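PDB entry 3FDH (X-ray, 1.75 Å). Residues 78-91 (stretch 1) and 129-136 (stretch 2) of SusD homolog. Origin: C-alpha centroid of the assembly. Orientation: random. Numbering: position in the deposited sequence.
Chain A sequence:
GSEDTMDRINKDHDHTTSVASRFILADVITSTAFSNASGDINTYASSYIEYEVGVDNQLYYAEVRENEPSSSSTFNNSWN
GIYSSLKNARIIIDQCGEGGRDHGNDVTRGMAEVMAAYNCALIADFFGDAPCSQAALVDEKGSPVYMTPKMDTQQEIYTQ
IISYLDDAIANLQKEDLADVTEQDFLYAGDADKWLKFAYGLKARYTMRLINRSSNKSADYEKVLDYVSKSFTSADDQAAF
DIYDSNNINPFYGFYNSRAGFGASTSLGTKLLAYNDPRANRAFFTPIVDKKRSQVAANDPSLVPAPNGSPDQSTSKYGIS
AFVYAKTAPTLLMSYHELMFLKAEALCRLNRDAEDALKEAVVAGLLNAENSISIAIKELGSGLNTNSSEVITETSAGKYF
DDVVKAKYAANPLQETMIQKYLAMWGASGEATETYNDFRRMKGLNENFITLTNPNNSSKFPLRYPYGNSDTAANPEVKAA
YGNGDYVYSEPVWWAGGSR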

ATOM      1  N   SER A  78     -13.431  -7.068   0.344  1.00 31.34           N
ATOM      2  CA  SER A  78     -12.642  -5.846   0.259  1.00 30.41           C
ATOM      3  C   SER A  78     -13.414  -4.781  -0.466  1.00 29.81           C
ATOM      4  O   SER A  78     -13.459  -3.636  -0.074  1.00 30.76           O
ATOM      5  CB  SER A  78     -11.342  -6.073  -0.479  1.00 31.59           C
ATOM      6  OG  SER A  78     -10.529  -6.926   0.291  1.00 36.49           O
ATOM      7  N   TRP A  79     -13.987  -5.203  -1.582  1.00 29.90           N
ATOM      8  CA  TRP A  79     -14.854  -4.365  -2.426  1.00 29.53           C
ATOM      9  C   TRP A  79     -16.000  -3.747  -1.607  1.00 31.12           C
ATOM     10  O   TRP A  79     -16.223  -2.538  -1.566  1.00 31.60           O
ATOM     11  CB  TRP A  79     -15.400  -5.239  -3.566  1.00 30.32           C
ATOM     12  CG  TRP A  79     -16.510  -4.686  -4.389  1.00 28.78           C
ATOM     13  CD1 TRP A  79     -17.837  -4.848  -4.155  1.00 32.39           C
ATOM     14  CD2 TRP A  79     -16.407  -3.951  -5.628  1.00 32.53           C
ATOM     15  NE1 TRP A  79     -18.572  -4.246  -5.153  1.00 29.53           N
ATOM     16  CE2 TRP A  79     -17.714  -3.686  -6.063  1.00 30.55           C
ATOM     17  CE3 TRP A  79     -15.337  -3.496  -6.409  1.00 29.76           C
ATOM     18  CZ2 TRP A  79     -17.983  -2.968  -7.237  1.00 31.33           C
ATOM     19  CZ3 TRP A  79     -15.611  -2.783  -7.575  1.00 29.49           C
ATOM     20  CH2 TRP A  79     -16.909  -2.536  -7.974  1.00 28.88           C
ATOM     21  N   ASN A  80     -16.758  -4.607  -0.975  1.00 30.35           N
ATOM     22  CA  ASN A  80     -17.871  -4.130  -0.138  1.00 30.90           C
ATOM     23  C   ASN A  80     -17.402  -3.189   0.958  1.00 30.57           C
ATOM     24  O   ASN A  80     -18.027  -2.183   1.259  1.00 29.79           O
ATOM     25  CB  ASN A  80     -18.612  -5.303   0.479  1.00 30.97           C
ATOM     26  CG  ASN A  80     -19.426  -6.059  -0.537  1.00 31.81           C
ATOM     27  OD1 ASN A  80     -19.912  -5.483  -1.519  1.00 34.77           O
ATOM     28  ND2 ASN A  80     -19.605  -7.352  -0.300  1.00 34.21           N
ATOM     29  N   GLY A  81     -16.241  -3.493   1.505  1.00 30.99           N
ATOM     30  CA  GLY A  81     -15.683  -2.708   2.618  1.00 31.85           C
ATOM     31  C   GLY A  81     -15.248  -1.305   2.219  1.00 31.27           C
ATOM     32  O   GLY A  81     -15.477  -0.333   2.939  1.00 28.93           O
ATOM     33  N   ILE A  82     -14.661  -1.212   1.039  1.00 29.63           N
ATOM     34  CA  ILE A  82     -14.203   0.058   0.506  1.00 29.78           C
ATOM     35  C   ILE A  82     -15.414   0.959   0.213  1.00 29.86           C
ATOM     36  O   ILE A  82     -15.433   2.122   0.581  1.00 32.05           O
ATOM     37  CB  ILE A  82     -13.320  -0.138  -0.731  1.00 30.53           C
ATOM     38  CG1 ILE A  82     -11.984  -0.785  -0.306  1.00 32.99           C
ATOM     39  CG2 ILE A  82     -13.090   1.197  -1.433  1.00 30.39           C
ATOM     40  CD1 ILE A  82     -11.272  -1.511  -1.484  1.00 32.37           C
ATOM     41  N   TYR A  83     -16.432   0.392  -0.415  1.00 29.44           N
ATOM     42  CA  TYR A  83     -17.661   1.134  -0.712  1.00 28.69           C
ATOM     43  C   TYR A  83     -18.366   1.544   0.578  1.00 29.48           C
ATOM     44  O   TYR A  83     -18.854   2.660   0.711  1.00 29.33           O
ATOM     45  CB  TYR A  83     -18.604   0.372  -1.633  1.00 29.90           C
ATOM     46  CG  TYR A  83     -18.230   0.511  -3.092  1.00 32.91           C
ATOM     47  CD1 TYR A  83     -18.591   1.648  -3.801  1.00 35.28           C
ATOM     48  CD2 TYR A  83     -17.546  -0.502  -3.764  1.00 32.84           C
ATOM     49  CE1 TYR A  83     -18.279   1.788  -5.132  1.00 34.79           C
ATOM     50  CE2 TYR A  83     -17.208  -0.370  -5.115  1.00 33.29           C
ATOM     51  CZ  TYR A  83     -17.579   0.782  -5.793  1.00 29.03           C
ATOM     52  OH  TYR A  83     -17.274   0.973  -7.129  1.00 26.68           O
ATOM     53  N   SER A  84     -18.334   0.665   1.556  1.00 29.42           N
ATOM     54  CA  SER A  84     -18.933   0.976   2.865  1.00 31.35           C
ATOM     55  C   SER A  84     -18.250   2.187   3.536  1.00 30.22           C
ATOM     56  O   SER A  84     -18.896   3.058   4.106  1.00 29.77           O
ATOM     57  CB  SER A  84     -18.838  -0.231   3.807  1.00 31.84           C
ATOM     58  OG  SER A  84     -19.356   0.126   5.084  1.00 39.05           O
ATOM     59  N   SER A  85     -16.928   2.200   3.489  1.00 30.32           N
ATOM     60  CA  SER A  85     -16.141   3.271   4.111  1.00 29.22           C
ATOM     61  C   SER A  85     -16.362   4.566   3.360  1.00 31.15           C
ATOM     62  O   SER A  85     -16.437   5.626   3.962  1.00 31.72           O
ATOM     63  CB  SER A  85     -14.655   2.916   4.148  1.00 28.90           C
ATOM     64  OG  SER A  85     -14.434   1.723   4.857  1.00 29.60           O
ATOM     65  N   LEU A  86     -16.536   4.455   2.039  1.00 32.01           N
ATOM     66  CA  LEU A  86     -16.793   5.619   1.175  1.00 29.90           C
ATOM     67  C   LEU A  86     -18.146   6.212   1.505  1.00 29.14           C
ATOM     68  O   LEU A  86     -18.293   7.418   1.661  1.00 27.89           O
ATOM     69  CB  LEU A  86     -16.725   5.258  -0.319  1.00 30.51           C
ATOM     70  CG  LEU A  86     -17.092   6.343  -1.343  1.00 32.69           C
ATOM     71  CD1 LEU A  86     -16.253   7.567  -1.126  1.00 29.80           C
ATOM     72  CD2 LEU A  86     -16.932   5.869  -2.816  1.00 26.69           C
ATOM     73  N   LYS A  87     -19.125   5.345   1.644  1.00 26.99           N
ATOM     74  CA  LYS A  87     -20.475   5.783   1.966  1.00 29.24           C
ATOM     75  C   LYS A  87     -20.471   6.539   3.278  1.00 28.80           C
ATOM     76  O   LYS A  87     -21.081   7.588   3.399  1.00 28.95           O
ATOM     77  CB  LYS A  87     -21.420   4.581   2.076  1.00 29.63           C
ATOM     78  CG  LYS A  87     -22.872   4.929   2.394  1.00 32.36           C
ATOM     79  CD  LYS A  87     -23.729   3.666   2.504  1.00 39.53           C
ATOM     80  N   ASN A  88     -19.776   5.980   4.253  1.00 27.15           N
ATOM     81  CA  ASN A  88     -19.732   6.550   5.596  1.00 27.75           C
ATOM     82  C   ASN A  88     -19.070   7.927   5.554  1.00 28.87           C
ATOM     83  O   ASN A  88     -19.532   8.874   6.185  1.00 29.03           O
ATOM     84  CB  ASN A  88     -18.992   5.622   6.587  1.00 26.28           C
ATOM     85  CG  ASN A  88     -19.807   4.415   6.976  1.00 29.38           C
ATOM     86  OD1 ASN A  88     -21.037   4.422   6.851  1.00 33.05           O
ATOM     87  ND2 ASN A  88     -19.135   3.365   7.480  1.00 30.58           N
ATOM     88  N   ALA A  89     -17.986   8.030   4.790  1.00 28.88           N
ATOM     89  CA  ALA A  89     -17.257   9.314   4.648  1.00 27.62           C
ATOM     90  C   ALA A  89     -18.184  10.370   4.070  1.00 29.14           C
ATOM     91  O   ALA A  89     -18.198  11.530   4.477  1.00 27.52           O
ATOM     92  CB  ALA A  89     -16.010   9.158   3.758  1.00 28.18           C
ATOM     93  N   ARG A  90     -19.001   9.920   3.142  1.00 29.63           N
ATOM     94  CA  ARG A  90     -19.918  10.806   2.439  1.00 28.46           C
ATOM     95  C   ARG A  90     -21.039  11.251   3.349  1.00 28.45           C
ATOM     96  O   ARG A  90     -21.543  12.363   3.228  1.00 27.44           O
ATOM     97  CB  ARG A  90     -20.448  10.175   1.161  1.00 28.87           C
ATOM     98  CG  ARG A  90     -19.396  10.193   0.075  1.00 28.62           C
ATOM     99  CD  ARG A  90     -19.830   9.417  -1.132  1.00 31.02           C
ATOM    100  NE  ARG A  90     -18.970   9.664  -2.282  1.00 32.62           N
ATOM    101  CZ  ARG A  90     -19.029   8.993  -3.429  1.00 33.99           C
ATOM    102  NH1 ARG A  90     -19.864   7.984  -3.567  1.00 33.28           N
ATOM    103  NH2 ARG A  90     -18.243   9.333  -4.436  1.00 30.33           N
ATOM    104  N   ILE A  91     -21.390  10.374   4.278  1.00 28.49           N
ATOM    105  CA  ILE A  91     -22.432  10.705   5.278  1.00 28.28           C
ATOM    106  C   ILE A  91     -21.877  11.817   6.167  1.00 27.99           C
ATOM    107  O   ILE A  91     -22.563  12.786   6.479  1.00 28.69           O
ATOM    108  CB  ILE A  91     -22.878   9.478   6.096  1.00 28.53           C
ATOM    109  CG1 ILE A  91     -23.751   8.559   5.223  1.00 26.70           C
ATOM    110  CG2 ILE A  91     -23.658   9.903   7.324  1.00 28.18           C
ATOM    111  CD1 ILE A  91     -23.990   7.163   5.801  1.00 26.44           C
TER
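Stretch 2, residues 129-136: DAPCSQAA

Residues 78-91 are helical throughout, part of a longer helix that begins before Ser78 and continues past Ile91. Backbone hydrogen bonds of the i to i+4 kind run without a break from Ile82 N to Ser78 O through Ile91 N to Lys87 O. Residues 129-136 are mostly loop, with a weakly bonded strand at about Ala130-Pro131. This segment follows the helix in the same general sense. Ala130 lies on the Trp79 side and Ala136 beside Lys87. It also closes in on the helix as it goes. The CA atoms of Trp79 and Ala130 are 10.8 Å apart, whereas the CA atoms of Lys87 and Ala136 are 4.9 Å apart. Trp79 and Tyr83 reach Ala130 and Pro131 with their ring ends, while Lys87 meets Ala136 close to the backbone. The two stretches bury 400 Å² between them.

Trp79 and Tyr83 are one helical turn apart. Both have CA-to-CB bonds pointing sideways to the loop, and both bring the ends of their side chains nearer to it. Trp79 does so with chi1 in the t well and chi2 at -91°. Its CH2 atom lies 4.3 Å from Ala130 CB and 4.3 Å from Pro131 CD, both apolar contacts.

Tyr83 is rotamer m, with chi2 at -80°. This carries the hydroxyl to the backbone of Pro131, where Tyr83 OH donates a short hydrogen bond of 2.5 Å to Pro131 O. The acceptor lies near the ring plane, at the edge. Tyr83 OH and Pro131 N, 3.5 Å apart, are not bonded: proline has no amide hydrogen to offer, its N is a poor acceptor, and the hydroxyl proton goes to Pro131 O. The same hydroxyl packs close to Ala130, with Tyr83 OH 3.6 Å from Ala130 CB. Further along the ring, Tyr83 CE1 meets Ala135 CB at 3.9 Å.

The CA-to-CB bond of Leu86 points toward the loop. With chi1 t and chi2 p, Leu86 CD2 comes 4.4 Å from Cys132 SG.

Arg90 makes the other polar contact, through its guanidinium. Its CA-to-CB bond points toward the loop. It is m at chi1 and t at chi2 and chi3, with chi4 at 172°, so the chain is extended beyond CB and delivers the guanidinium to the turn. Arg90 NH1 donates to Cys132 O at 2.9 Å with an angle of 157°. Arg90 NH2 adds a weak bond to Cys132 O at 3.4 Å. Cys132 O also accepts Ala135 N at 3.1 Å, so one carbonyl serves both the turn and the helix side chain. Arg90 NH1 is only 2.6 Å from Ala135 O, but the angle is poor and this is not a hydrogen bond. Arg90 NE is satisfied elsewhere in the structure.

At the narrow end, Ala136 has a positive phi of 89° and its CA-to-CB bond points toward the helix. Ala136 CB lies 3.9 Å from Lys87 CA and 3.5 Å from Arg90 NH1. The Lys87 CA-to-CB bond points sideways, and Lys87 CB is 4.0 Å from Ala136 CB. Its course past CD is unknown, because CE and NZ are not modelled. The CA-to-CB bonds of Ser133 and Gln134 point away from the helix.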

ATOM      1  N   ASP A 129     -12.577   1.119 -13.987  1.00 28.06           N
ATOM      2  CA  ASP A 129     -13.882   1.750 -14.147  1.00 29.86           C
ATOM      3  C   ASP A 129     -14.811   1.057 -13.167  1.00 30.71           C
ATOM      4  O   ASP A 129     -14.798  -0.184 -13.048  1.00 29.06           O
ATOM      5  CB  ASP A 129     -14.435   1.571 -15.537  1.00 30.35           C
ATOM      6  CG  ASP A 129     -13.697   2.399 -16.582  1.00 30.86           C
ATOM      7  OD1 ASP A 129     -12.586   2.915 -16.335  1.00 32.97           O
ATOM      8  OD2 ASP A 129     -14.262   2.507 -17.667  1.00 31.11           O
ATOM      9  N   ALA A 130     -15.675   1.842 -12.533  1.00 27.09           N
ATOM     10  CA  ALA A 130     -16.482   1.306 -11.442  1.00 25.41           C
ATOM     11  C   ALA A 130     -17.486   2.331 -10.913  1.00 27.15           C
ATOM     12  O   ALA A 130     -17.326   3.535 -11.147  1.00 28.08           O
ATOM     13  CB  ALA A 130     -15.496   0.879 -10.267  1.00 23.48           C
ATOM     14  N   PRO A 131     -18.559   1.861 -10.247  1.00 27.98           N
ATOM     15  CA  PRO A 131     -19.498   2.830  -9.694  1.00 29.36           C
ATOM     16  C   PRO A 131     -18.812   3.709  -8.682  1.00 29.77           C
ATOM     17  O   PRO A 131     -17.907   3.260  -7.972  1.00 27.76           O
ATOM     18  CB  PRO A 131     -20.571   1.957  -9.022  1.00 31.63           C
ATOM     19  CG  PRO A 131     -20.496   0.613  -9.747  1.00 29.28           C
ATOM     20  CD  PRO A 131     -19.053   0.468 -10.183  1.00 28.35           C
ATOM     21  N   CYS A 132     -19.213   4.969  -8.649  1.00 29.54           N
ATOM     22  CA  CYS A 132     -18.652   5.901  -7.668  1.00 30.84           C
ATOM     23  C   CYS A 132     -19.576   7.092  -7.418  1.00 31.65           C
ATOM     24  O   CYS A 132     -20.179   7.230  -6.360  1.00 31.58           O
ATOM     25  CB  CYS A 132     -17.287   6.377  -8.147  1.00 29.26           C
ATOM     26  SG  CYS A 132     -16.389   7.389  -6.950  1.00 32.09           S
ATOM     27  N   SER A 133     -19.691   7.918  -8.434  1.00 32.12           N
ATOM     28  CA  SER A 133     -20.531   9.119  -8.365  1.00 32.05           C
ATOM     29  C   SER A 133     -21.973   8.802  -8.006  1.00 34.38           C
ATOM     30  O   SER A 133     -22.669   9.615  -7.402  1.00 34.71           O
ATOM     31  CB  SER A 133     -20.496   9.874  -9.704  1.00 31.29           C
ATOM     32  OG  SER A 133     -21.214   9.199 -10.737  1.00 32.18           O
ATOM     33  N   GLN A 134     -22.410   7.600  -8.352  1.00 36.31           N
ATOM     34  CA  GLN A 134     -23.796   7.191  -8.103  1.00 38.57           C
ATOM     35  C   GLN A 134     -23.920   6.154  -7.007  1.00 40.79           C
ATOM     36  O   GLN A 134     -25.012   5.815  -6.588  1.00 42.01           O
ATOM     37  CB  GLN A 134     -24.468   6.714  -9.392  1.00 38.41           C
ATOM     38  CG  GLN A 134     -24.594   7.850 -10.379  1.00 36.89           C
ATOM     39  CD  GLN A 134     -25.403   7.510 -11.606  1.00 38.72           C
ATOM     40  OE1 GLN A 134     -25.863   6.380 -11.773  1.00 37.50           O
ATOM     41  NE2 GLN A 134     -25.590   8.501 -12.480  1.00 40.31           N
ATOM     42  N   ALA A 135     -22.791   5.656  -6.541  1.00 41.99           N
ATOM     43  CA  ALA A 135     -22.787   4.703  -5.438  1.00 44.70           C
ATOM     44  C   ALA A 135     -22.730   5.525  -4.170  1.00 48.18           C
ATOM     45  O   ALA A 135     -21.978   6.487  -4.095  1.00 49.95           O
ATOM     46  CB  ALA A 135     -21.588   3.772  -5.531  1.00 42.88           C
ATOM     47  N   ALA A 136     -23.537   5.161  -3.182  1.00 51.69           N
ATOM     48  CA  ALA A 136     -23.593   5.888  -1.872  1.00 52.85           C
ATOM     49  C   ALA A 136     -24.609   7.052  -1.872  1.00 53.87           C
ATOM     50  O   ALA A 136     -25.767   6.918  -1.417  1.00 54.06           O
ATOM     51  CB  ALA A 136     -22.168   6.394  -1.442  1.00 51.94           C
TER